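Local coordinates for aminopentol aminotransferase (Sphingopyxis macrogoltabida, PDB 6HBS), which catalyses the pyridoxal-phosphate-dependent deamination of aminopentol (hydrolysed fumonisin B1) to its 2-keto derivative, with pyruvate as the preferred amino acceptor, at residues Gly4-Asp9 with Asp49-Pro54; Arg41-Arg46 with Gly68-Glu73; Ile56-Ala61 with Gly368-His373. All coordinates share one frame; numbering follows the deposited sequence.

Interaction 1: Gly4-Asp9 with Asp49-Pro54; sequences GTRQKD and DADEQP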
loop_
_atom_site.group_PDB
_atom_site.type_symbol
_atom_site.label_atom_id
_atom_site.label_comp_id
_atom_site.label_asym_id
_atom_site.label_seq_id
_atom_site.Cartn_x
_atom_site.Cartn_y
_atom_site.Cartn_z
ATOM N N GLY A 4 5.266 16.087 -29.043
ATOM C CA GLY A 4 5.611 15.008 -28.094
ATOM C C GLY A 4 5.521 13.646 -28.756
ATOM O O GLY A 4 4.554 12.927 -28.540
ATOM N N THR A 5 6.538 13.303 -29.558
ATOM C CA THR A 5 6.589 12.046 -30.315
ATOM C C THR A 5 6.533 10.839 -29.358
ATOM O O THR A 5 5.719 9.904 -29.565
ATOM C CB THR A 5 7.826 12.004 -31.223
ATOM O OG1 THR A 5 7.546 12.885 -32.308
ATOM C CG2 THR A 5 8.147 10.634 -31.777
ATOM N N ARG A 6 7.406 10.852 -28.344
ATOM C CA ARG A 6 7.506 9.764 -27.370
ATOM C C ARG A 6 6.209 9.726 -26.558
ATOM O O ARG A 6 5.668 8.659 -26.344
ATOM C CB ARG A 6 8.763 9.875 -26.502
ATOM C CG ARG A 6 10.047 9.658 -27.296
ATOM C CD ARG A 6 11.296 9.470 -26.443
ATOM N NE ARG A 6 11.301 8.140 -25.839
ATOM C CZ ARG A 6 11.265 7.863 -24.522
ATOM N NH1 ARG A 6 11.398 8.808 -23.593
ATOM N NH2 ARG A 6 11.129 6.600 -24.149
ATOM N N GLN A 7 5.686 10.891 -26.173
ATOM C CA GLN A 7 4.459 10.942 -25.358
ATOM C C GLN A 7 3.284 10.312 -26.119
ATOM O O GLN A 7 2.468 9.571 -25.538
ATOM C CB GLN A 7 4.135 12.385 -24.960
ATOM C CG GLN A 7 3.112 12.528 -23.848
ATOM C CD GLN A 7 3.547 12.022 -22.489
ATOM O OE1 GLN A 7 2.755 11.391 -21.774
ATOM N NE2 GLN A 7 4.792 12.307 -22.112
ATOM N N LYS A 8 3.192 10.632 -27.411
ATOM C CA LYS A 8 2.118 10.171 -28.225
ATOM C C LYS A 8 2.175 8.636 -28.350
ATOM O O LYS A 8 1.104 7.982 -28.319
ATOM C CB LYS A 8 2.164 10.837 -29.602
ATOM C CG LYS A 8 1.098 10.315 -30.550
ATOM C CD LYS A 8 1.169 10.859 -31.951
ATOM C CE LYS A 8 -0.065 10.505 -32.752
ATOM N NZ LYS A 8 0.224 10.521 -34.203
ATOM N N ASP A 9 3.386 8.102 -28.584
ATOM C CA ASP A 9 3.644 6.646 -28.705
ATOM C C ASP A 9 3.185 5.958 -27.405
ATOM O O ASP A 9 2.485 4.924 -27.449
ATOM C CB ASP A 9 5.126 6.338 -28.969
ATOM C CG ASP A 9 5.487 4.854 -29.044
ATOM O OD1 ASP A 9 4.907 4.156 -29.892
ATOM O OD2 ASP A 9 6.293 4.391 -28.185
ATOM N N ASP A 49 9.534 15.175 -18.908
ATOM C CA ASP A 49 8.556 14.318 -19.538
ATOM C C ASP A 49 9.285 13.335 -20.459
ATOM O O ASP A 49 10.547 13.382 -20.561
ATOM C CB ASP A 49 7.468 15.135 -20.234
ATOM C CG ASP A 49 7.907 15.991 -21.417
ATOM O OD1 ASP A 49 8.993 15.723 -22.014
ATOM O OD2 ASP A 49 7.143 16.901 -21.731
ATOM N N ALA A 50 8.516 12.425 -21.089
ATOM C CA ALA A 50 9.094 11.362 -21.947
ATOM C C ALA A 50 9.924 11.974 -23.096
ATOM O O ALA A 50 10.805 11.314 -23.601
ATOM C CB ALA A 50 8.004 10.499 -22.511
ATOM N N ASP A 51 9.580 13.196 -23.527
ATOM C CA ASP A 51 10.238 13.888 -24.666
ATOM C C ASP A 51 11.331 14.838 -24.182
ATOM O O ASP A 51 11.782 15.681 -24.950
ATOM C CB ASP A 51 9.194 14.593 -25.541
ATOM C CG ASP A 51 8.360 13.616 -26.347
ATOM O OD1 ASP A 51 8.895 13.047 -27.316
ATOM O OD2 ASP A 51 7.180 13.384 -25.979
ATOM N N GLU A 52 11.748 14.689 -22.919
ATOM C CA GLU A 52 12.885 15.355 -22.297
ATOM C C GLU A 52 12.658 16.867 -22.120
ATOM O O GLU A 52 13.624 17.620 -21.976
ATOM C CB GLU A 52 14.167 15.095 -23.093
ATOM C CG GLU A 52 15.396 15.032 -22.206
ATOM C CD GLU A 52 15.443 13.846 -21.257
ATOM O OE1 GLU A 52 14.587 12.967 -21.385
ATOM O OE2 GLU A 52 16.324 13.813 -20.401
ATOM N N GLN A 53 11.401 17.308 -22.068
ATOM C CA GLN A 53 11.075 18.698 -21.707
ATOM C C GLN A 53 11.102 18.810 -20.188
ATOM O O GLN A 53 10.407 18.045 -19.490
ATOM C CB GLN A 53 9.710 19.146 -22.238
ATOM C CG GLN A 53 9.463 18.868 -23.719
ATOM C CD GLN A 53 10.323 19.619 -24.721
ATOM O OE1 GLN A 53 11.281 20.321 -24.381
ATOM N NE2 GLN A 53 9.981 19.465 -25.994
ATOM N N PRO A 54 11.866 19.780 -19.630
ATOM C CA PRO A 54 11.924 19.996 -18.190
ATOM C C PRO A 54 10.787 20.904 -17.699
ATOM O O PRO A 54 10.337 21.792 -18.426
ATOM C CB PRO A 54 13.296 20.666 -17.996
ATOM C CG PRO A 54 13.475 21.470 -19.254
ATOM C CD PRO A 54 12.815 20.654 -20.347
#
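Asp51 sets its carboxylate against the first turn of helix 5-17, where both oxygens accept backbone N-H groups. OD1 takes the N-H of Arg6 on its syn lone pair, with N to OD1 at 2.8 Å and an angle of 156° at the hydrogen. OD2 receives the N-H of Gln7, also from the syn side but 24° out of the carboxylate plane, at 2.9 Å from N to OD2. A side chain from a distant loop thus accepts two N-H groups of the first helical turn, where the helix dipole would probably stabilise its negative charge. That loop is the hairpin connection between strands 46-49 and 54-57, turned by a type I beta turn from Asp49 to Glu52. An alanine in place of Asp51 would probably leave the N-H groups of Arg6 and Gln7 without these acceptors and the first helical turn less firmly tied to the hairpin. Ala50 and Arg6 make the second grip: NH1 of Arg6 donates a bent hydrogen bond to an in-plane lone pair of Ala50 O, 2.6 Å from NH1 to O, with that oxygen tilted from the guanidinium plane. The same NH1 also forms a salt bridge with Glu93 of the second subunit. CB of Ala50 also lies 3.7 Å from NE2 of Gln7, whose OE1 accepts from the backbone N of Gln37 and of Phe38.

Interaction 2: Arg41-Arg46 with Gly68-Glu73; sequences RALGAR and GYRQSE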
loop_
_atom_site.group_PDB
_atom_site.type_symbol
_atom_site.label_atom_id
_atom_site.label_comp_id
_atom_site.label_asym_id
_atom_site.label_seq_id
_atom_site.Cartn_x
_atom_site.Cartn_y
_atom_site.Cartn_z
ATOM N N ARG A 41 12.469 11.327 -15.948
ATOM C CA ARG A 41 13.408 11.489 -14.853
ATOM C C ARG A 41 13.035 12.723 -14.033
ATOM O O ARG A 41 12.199 13.523 -14.438
ATOM C CB ARG A 41 14.866 11.563 -15.342
ATOM C CG ARG A 41 15.152 12.704 -16.309
ATOM C CD ARG A 41 16.622 12.831 -16.625
ATOM N NE ARG A 41 16.771 13.806 -17.700
ATOM C CZ ARG A 41 17.494 14.925 -17.638
ATOM N NH1 ARG A 41 18.080 15.278 -16.506
ATOM N NH2 ARG A 41 17.667 15.659 -18.729
ATOM N N ALA A 42 13.653 12.814 -12.852
ATOM C CA ALA A 42 13.381 13.887 -11.915
ATOM C C ALA A 42 14.634 14.170 -11.114
ATOM O O ALA A 42 15.428 13.249 -10.859
ATOM C CB ALA A 42 12.216 13.527 -11.002
ATOM N N LEU A 43 14.777 15.437 -10.672
ATOM C CA LEU A 43 15.886 15.868 -9.866
ATOM C C LEU A 43 15.598 17.243 -9.251
ATOM O O LEU A 43 15.194 18.191 -9.952
ATOM C CB LEU A 43 17.150 15.943 -10.736
ATOM C CG LEU A 43 18.432 16.344 -10.001
ATOM C CD1 LEU A 43 18.856 15.242 -9.042
ATOM C CD2 LEU A 43 19.576 16.679 -10.980
ATOM N N GLY A 44 15.844 17.356 -7.951
ATOM C CA GLY A 44 15.649 18.612 -7.245
ATOM C C GLY A 44 14.188 19.004 -7.265
ATOM O O GLY A 44 13.374 18.280 -6.704
ATOM N N ALA A 45 13.861 20.135 -7.921
ATOM C CA ALA A 45 12.493 20.609 -8.052
ATOM C C ALA A 45 12.009 20.470 -9.498
ATOM O O ALA A 45 11.043 21.104 -9.872
ATOM C CB ALA A 45 12.391 22.048 -7.591
ATOM N N ARG A 46 12.659 19.615 -10.290
ATOM C CA ARG A 46 12.338 19.477 -11.674
ATOM C C ARG A 46 11.933 18.039 -12.022
ATOM O O ARG A 46 12.492 17.086 -11.506
ATOM C CB ARG A 46 13.543 19.885 -12.539
ATOM C CG ARG A 46 13.707 21.391 -12.679
ATOM C CD ARG A 46 14.941 21.799 -13.485
ATOM N NE ARG A 46 14.942 23.237 -13.783
ATOM C CZ ARG A 46 15.055 24.194 -12.859
ATOM N NH1 ARG A 46 15.261 23.878 -11.591
ATOM N NH2 ARG A 46 14.915 25.464 -13.207
ATOM N N GLY A 68 13.441 17.452 -2.314
ATOM C CA GLY A 68 14.087 17.346 -3.610
ATOM C C GLY A 68 14.232 15.924 -4.103
ATOM O O GLY A 68 14.584 14.992 -3.342
ATOM N N TYR A 69 13.938 15.745 -5.383
ATOM C CA TYR A 69 14.077 14.447 -5.984
ATOM C C TYR A 69 15.536 13.998 -5.959
ATOM O O TYR A 69 16.423 14.747 -6.398
ATOM C CB TYR A 69 13.598 14.481 -7.426
ATOM C CG TYR A 69 12.126 14.710 -7.654
ATOM C CD1 TYR A 69 11.178 13.740 -7.359
ATOM C CD2 TYR A 69 11.679 15.885 -8.244
ATOM C CE1 TYR A 69 9.837 13.921 -7.675
ATOM C CE2 TYR A 69 10.349 16.079 -8.559
ATOM C CZ TYR A 69 9.415 15.088 -8.280
ATOM O OH TYR A 69 8.099 15.294 -8.607
ATOM N N ARG A 70 15.754 12.764 -5.470
ATOM C CA ARG A 70 17.071 12.109 -5.402
ATOM C C ARG A 70 17.982 12.892 -4.467
ATOM O O ARG A 70 19.179 13.015 -4.730
ATOM C CB ARG A 70 17.728 11.945 -6.780
ATOM C CG ARG A 70 16.985 11.007 -7.719
ATOM C CD ARG A 70 17.623 10.944 -9.092
ATOM N NE ARG A 70 19.007 10.500 -8.960
ATOM C CZ ARG A 70 20.051 10.972 -9.640
ATOM N NH1 ARG A 70 19.892 11.888 -10.577
ATOM N NH2 ARG A 70 21.255 10.490 -9.400
ATOM N N GLN A 71 17.407 13.388 -3.372
ATOM C CA GLN A 71 18.159 14.114 -2.393
ATOM C C GLN A 71 19.276 13.202 -1.848
ATOM O O GLN A 71 19.033 12.078 -1.431
ATOM C CB GLN A 71 17.249 14.597 -1.277
ATOM C CG GLN A 71 17.797 15.801 -0.507
ATOM C CD GLN A 71 18.657 15.410 0.671
ATOM O OE1 GLN A 71 18.865 14.226 0.963
ATOM N NE2 GLN A 71 19.189 16.414 1.357
ATOM N N SER A 72 20.517 13.698 -1.853
ATOM C CA SER A 72 21.652 12.809 -1.833
ATOM C C SER A 72 21.821 12.129 -0.465
ATOM O O SER A 72 22.216 10.953 -0.416
ATOM C CB SER A 72 22.897 13.585 -2.257
ATOM O OG SER A 72 23.271 14.417 -1.181
ATOM N N GLU A 73 21.472 12.808 0.646
ATOM C CA GLU A 73 21.569 12.224 1.955
ATOM C C GLU A 73 20.524 11.096 2.160
ATOM O O GLU A 73 20.807 10.047 2.748
ATOM C CB GLU A 73 21.431 13.294 3.018
ATOM C CG GLU A 73 22.472 14.413 2.921
ATOM C CD GLU A 73 22.023 15.607 3.749
ATOM O OE1 GLU A 73 22.456 15.709 4.893
ATOM O OE2 GLU A 73 21.168 16.380 3.276
HETATM O O HOH W 1 17.487 12.193 -12.187
#
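Gly68 meets Gly44 backbone to backbone, its CA making a CA-H...O contact of 3.3 Å with Gly44 O. This begins a single antiparallel bridge, a hydrogen-bonded pair of Gly44 with Tyr69, which fastens the segment leading into helix 72-82 to the type II' turn Leu43-Arg46 between strands 39-43 and 46-49. At these backbone angles a side chain on Gly68 would collide with the carbonyl oxygen of the residue before it. At Tyr69 the bridge closes in both directions: its N donates to Gly44 O at 2.9 Å, while its O accepts from Gly44 N at 3.1 Å, and each donor lies in the carbonyl plane on a lone pair. Chi1 of -67° sets CG of Tyr69 anti to the carbonyl carbon, 3.6 Å from CB of Ala42. That CB lies over one face of the ring, 15° off the normal through the centroid, which defines a CH-pi contact; CD2 of the same ring lies 3.3 Å from Gly44 O. The phenol OH is bonded to Asp57, and Thr87 of the second subunit packs on this side chain. Arg70, inside the type II turn Gly68-Gln71, bends at chi3 and runs past Leu43, the two side chains crossing at a slant, with NH1 of Arg70 3.8 Å from CD1 of Leu43. CD of Arg70 also approaches Ala42 O, and a water that accepts from Arg70 NH1 at 2.9 Å has its oxygen 2.7 Å from that same Ala42 O.

Interaction 3: Ile56-Ala61 with Gly368-His373; sequences IDYMCA and GGVYVH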
loop_
_atom_site.group_PDB
_atom_site.type_symbol
_atom_site.label_atom_id
_atom_site.label_comp_id
_atom_site.label_asym_id
_atom_site.label_seq_id
_atom_site.Cartn_x
_atom_site.Cartn_y
_atom_site.Cartn_z
ATOM N N ILE A 56 9.762 22.963 -13.896
ATOM C CA ILE A 56 9.814 23.220 -12.481
ATOM C C ILE A 56 8.486 22.712 -11.901
ATOM O O ILE A 56 7.408 23.136 -12.333
ATOM C CB ILE A 56 10.061 24.709 -12.179
ATOM C CG1 ILE A 56 11.351 25.211 -12.838
ATOM C CG2 ILE A 56 10.097 24.915 -10.681
ATOM C CD1 ILE A 56 11.494 26.732 -12.827
ATOM N N ASP A 57 8.582 21.807 -10.918
ATOM C CA ASP A 57 7.448 20.971 -10.534
ATOM C C ASP A 57 6.759 21.516 -9.271
ATOM O O ASP A 57 7.278 21.355 -8.193
ATOM C CB ASP A 57 7.930 19.533 -10.360
ATOM C CG ASP A 57 6.894 18.594 -9.765
ATOM O OD1 ASP A 57 5.695 18.796 -10.032
ATOM O OD2 ASP A 57 7.310 17.735 -8.963
ATOM N N TYR A 58 5.562 22.110 -9.410
ATOM C CA TYR A 58 4.824 22.613 -8.243
ATOM C C TYR A 58 3.814 21.573 -7.738
ATOM O O TYR A 58 3.045 21.874 -6.842
ATOM C CB TYR A 58 4.208 24.001 -8.512
ATOM C CG TYR A 58 5.281 25.051 -8.592
ATOM C CD1 TYR A 58 5.833 25.573 -7.437
ATOM C CD2 TYR A 58 5.849 25.403 -9.796
ATOM C CE1 TYR A 58 6.875 26.493 -7.483
ATOM C CE2 TYR A 58 6.911 26.296 -9.864
ATOM C CZ TYR A 58 7.400 26.875 -8.704
ATOM O OH TYR A 58 8.448 27.748 -8.727
ATOM N N MET A 59 3.865 20.338 -8.249
ATOM C CA MET A 59 3.086 19.244 -7.628
ATOM C C MET A 59 3.915 18.488 -6.589
ATOM O O MET A 59 3.362 17.854 -5.704
ATOM C CB MET A 59 2.591 18.233 -8.655
ATOM C CG MET A 59 1.669 18.777 -9.678
ATOM S SD MET A 59 0.563 20.037 -9.052
ATOM C CE MET A 59 -0.461 19.180 -7.876
ATOM N N CYS A 60 5.239 18.564 -6.682
ATOM C CA CYS A 60 6.135 17.753 -5.809
ATOM C C CYS A 60 5.599 16.304 -5.739
ATOM O O CYS A 60 5.461 15.707 -4.673
ATOM C CB CYS A 60 6.236 18.290 -4.394
ATOM S SG CYS A 60 6.962 19.941 -4.257
ATOM N N ALA A 61 5.309 15.751 -6.907
ATOM C CA ALA A 61 4.871 14.351 -7.043
ATOM C C ALA A 61 3.544 14.123 -6.289
ATOM O O ALA A 61 3.255 13.008 -5.875
ATOM C CB ALA A 61 5.988 13.455 -6.540
ATOM N N GLY A 368 6.452 27.447 -20.789
ATOM C CA GLY A 368 7.550 28.111 -20.136
ATOM C C GLY A 368 8.283 27.208 -19.183
ATOM O O GLY A 368 9.072 27.682 -18.402
ATOM N N GLY A 369 7.987 25.899 -19.210
ATOM C CA GLY A 369 8.721 24.974 -18.357
ATOM C C GLY A 369 8.314 25.037 -16.895
ATOM O O GLY A 369 9.148 24.873 -16.034
ATOM N N VAL A 370 7.024 25.241 -16.619
ATOM C CA VAL A 370 6.501 25.256 -15.270
ATOM C C VAL A 370 5.284 24.333 -15.248
ATOM O O VAL A 370 4.474 24.393 -16.156
ATOM C CB VAL A 370 6.114 26.682 -14.847
ATOM C CG1 VAL A 370 5.267 26.730 -13.590
ATOM C CG2 VAL A 370 7.350 27.553 -14.714
ATOM N N TYR A 371 5.221 23.460 -14.237
ATOM C CA TYR A 371 4.074 22.600 -14.030
ATOM C C TYR A 371 3.300 23.130 -12.825
ATOM O O TYR A 371 3.710 22.944 -11.691
ATOM C CB TYR A 371 4.503 21.144 -13.808
ATOM C CG TYR A 371 3.412 20.107 -13.960
ATOM C CD1 TYR A 371 2.336 20.046 -13.079
ATOM C CD2 TYR A 371 3.465 19.162 -14.978
ATOM C CE1 TYR A 371 1.340 19.079 -13.215
ATOM C CE2 TYR A 371 2.483 18.184 -15.122
ATOM C CZ TYR A 371 1.422 18.141 -14.232
ATOM O OH TYR A 371 0.472 17.189 -14.382
ATOM N N VAL A 372 2.143 23.722 -13.103
ATOM C CA VAL A 372 1.190 24.149 -12.098
ATOM C C VAL A 372 -0.172 23.523 -12.435
ATOM O O VAL A 372 -0.417 23.079 -13.561
ATOM C CB VAL A 372 1.073 25.682 -12.040
ATOM C CG1 VAL A 372 2.305 26.320 -11.445
ATOM C CG2 VAL A 372 0.729 26.277 -13.400
ATOM N N HIS A 373 -1.066 23.498 -11.448
ATOM C CA HIS A 373 -2.262 22.690 -11.524
ATOM C C HIS A 373 -3.491 23.567 -11.394
ATOM O O HIS A 373 -3.581 24.340 -10.451
ATOM C CB HIS A 373 -2.240 21.592 -10.460
ATOM C CG HIS A 373 -3.143 20.437 -10.764
ATOM N ND1 HIS A 373 -4.514 20.561 -10.899
ATOM C CD2 HIS A 373 -2.876 19.118 -10.885
ATOM C CE1 HIS A 373 -5.034 19.382 -11.171
ATOM N NE2 HIS A 373 -4.048 18.473 -11.174
#
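Met59 sets CG anti to its carbonyl carbon (chi1 -62°) and then folds back at chi2 (-36°), which places SD, while Tyr371 and His373 both hold CG anti to the backbone N. CG of Met59 lies 3.6 Å from CE1 of Tyr371, and SD of Met59 lies 3.5 Å from CB of His373. The sulfur sits at the edge of the imidazole, 4.9 Å from the ring centroid, and the Met59 and His373 side chains cross at about a right angle. With the Tyr371 ring the sulfur makes an oblique Met-aromatic contact, 5.5 Å from the centroid. The backbones form a parallel pairing of strands 54-57 and 370-371, in which Ile56 pairs with Val370 and Asp57 with Tyr371. Strand 370-371 is an outermost strand of the four-stranded mixed sheet within this chain, and the pairing joins residues over 300 positions apart. Three backbone bonds define it: Ile56 N to Gly369 O, Tyr371 N to Ile56 O at 2.9 Å with an angle of 175° at the hydrogen, and Tyr58 N to Tyr371 O at 3.1 Å. That last oxygen also lies in plane at the edge of the Tyr58 ring. Tyr58 and Val372 run side by side in the same direction, CD2 of Tyr58 4.0 Å from CG1 of Val372, while Val370 CG1 approaches the same ring carbon. At the strand end, Asp57 OD1 accepts from Met59 N at 3.0 Å in an Asx turn.

How the interactions relate
All three contacts gather round one four-stranded mixed sheet, whose order runs 39-43, 46-49, 54-57, 370-371. Interaction 1 ties helix 5-17 to the connection between the two middle strands; interaction 2 joins the turn after the first strand to the approach of helix 72-82; interaction 3 adds the last strand. Their centres lie about 20 Å (1 and 2), 16 Å (1 and 3) and 14 Å (2 and 3) apart. Along the chain, interaction 2 alternates with each of the others, whereas interaction 1 closes before interaction 3 opens. A Glu52-Arg41 salt bridge links 1 to 2, and a probable hydrogen bond of Ala45 O with Asp57 N links 2 to 3. All three touch the second subunit, which places them at the dimer interface.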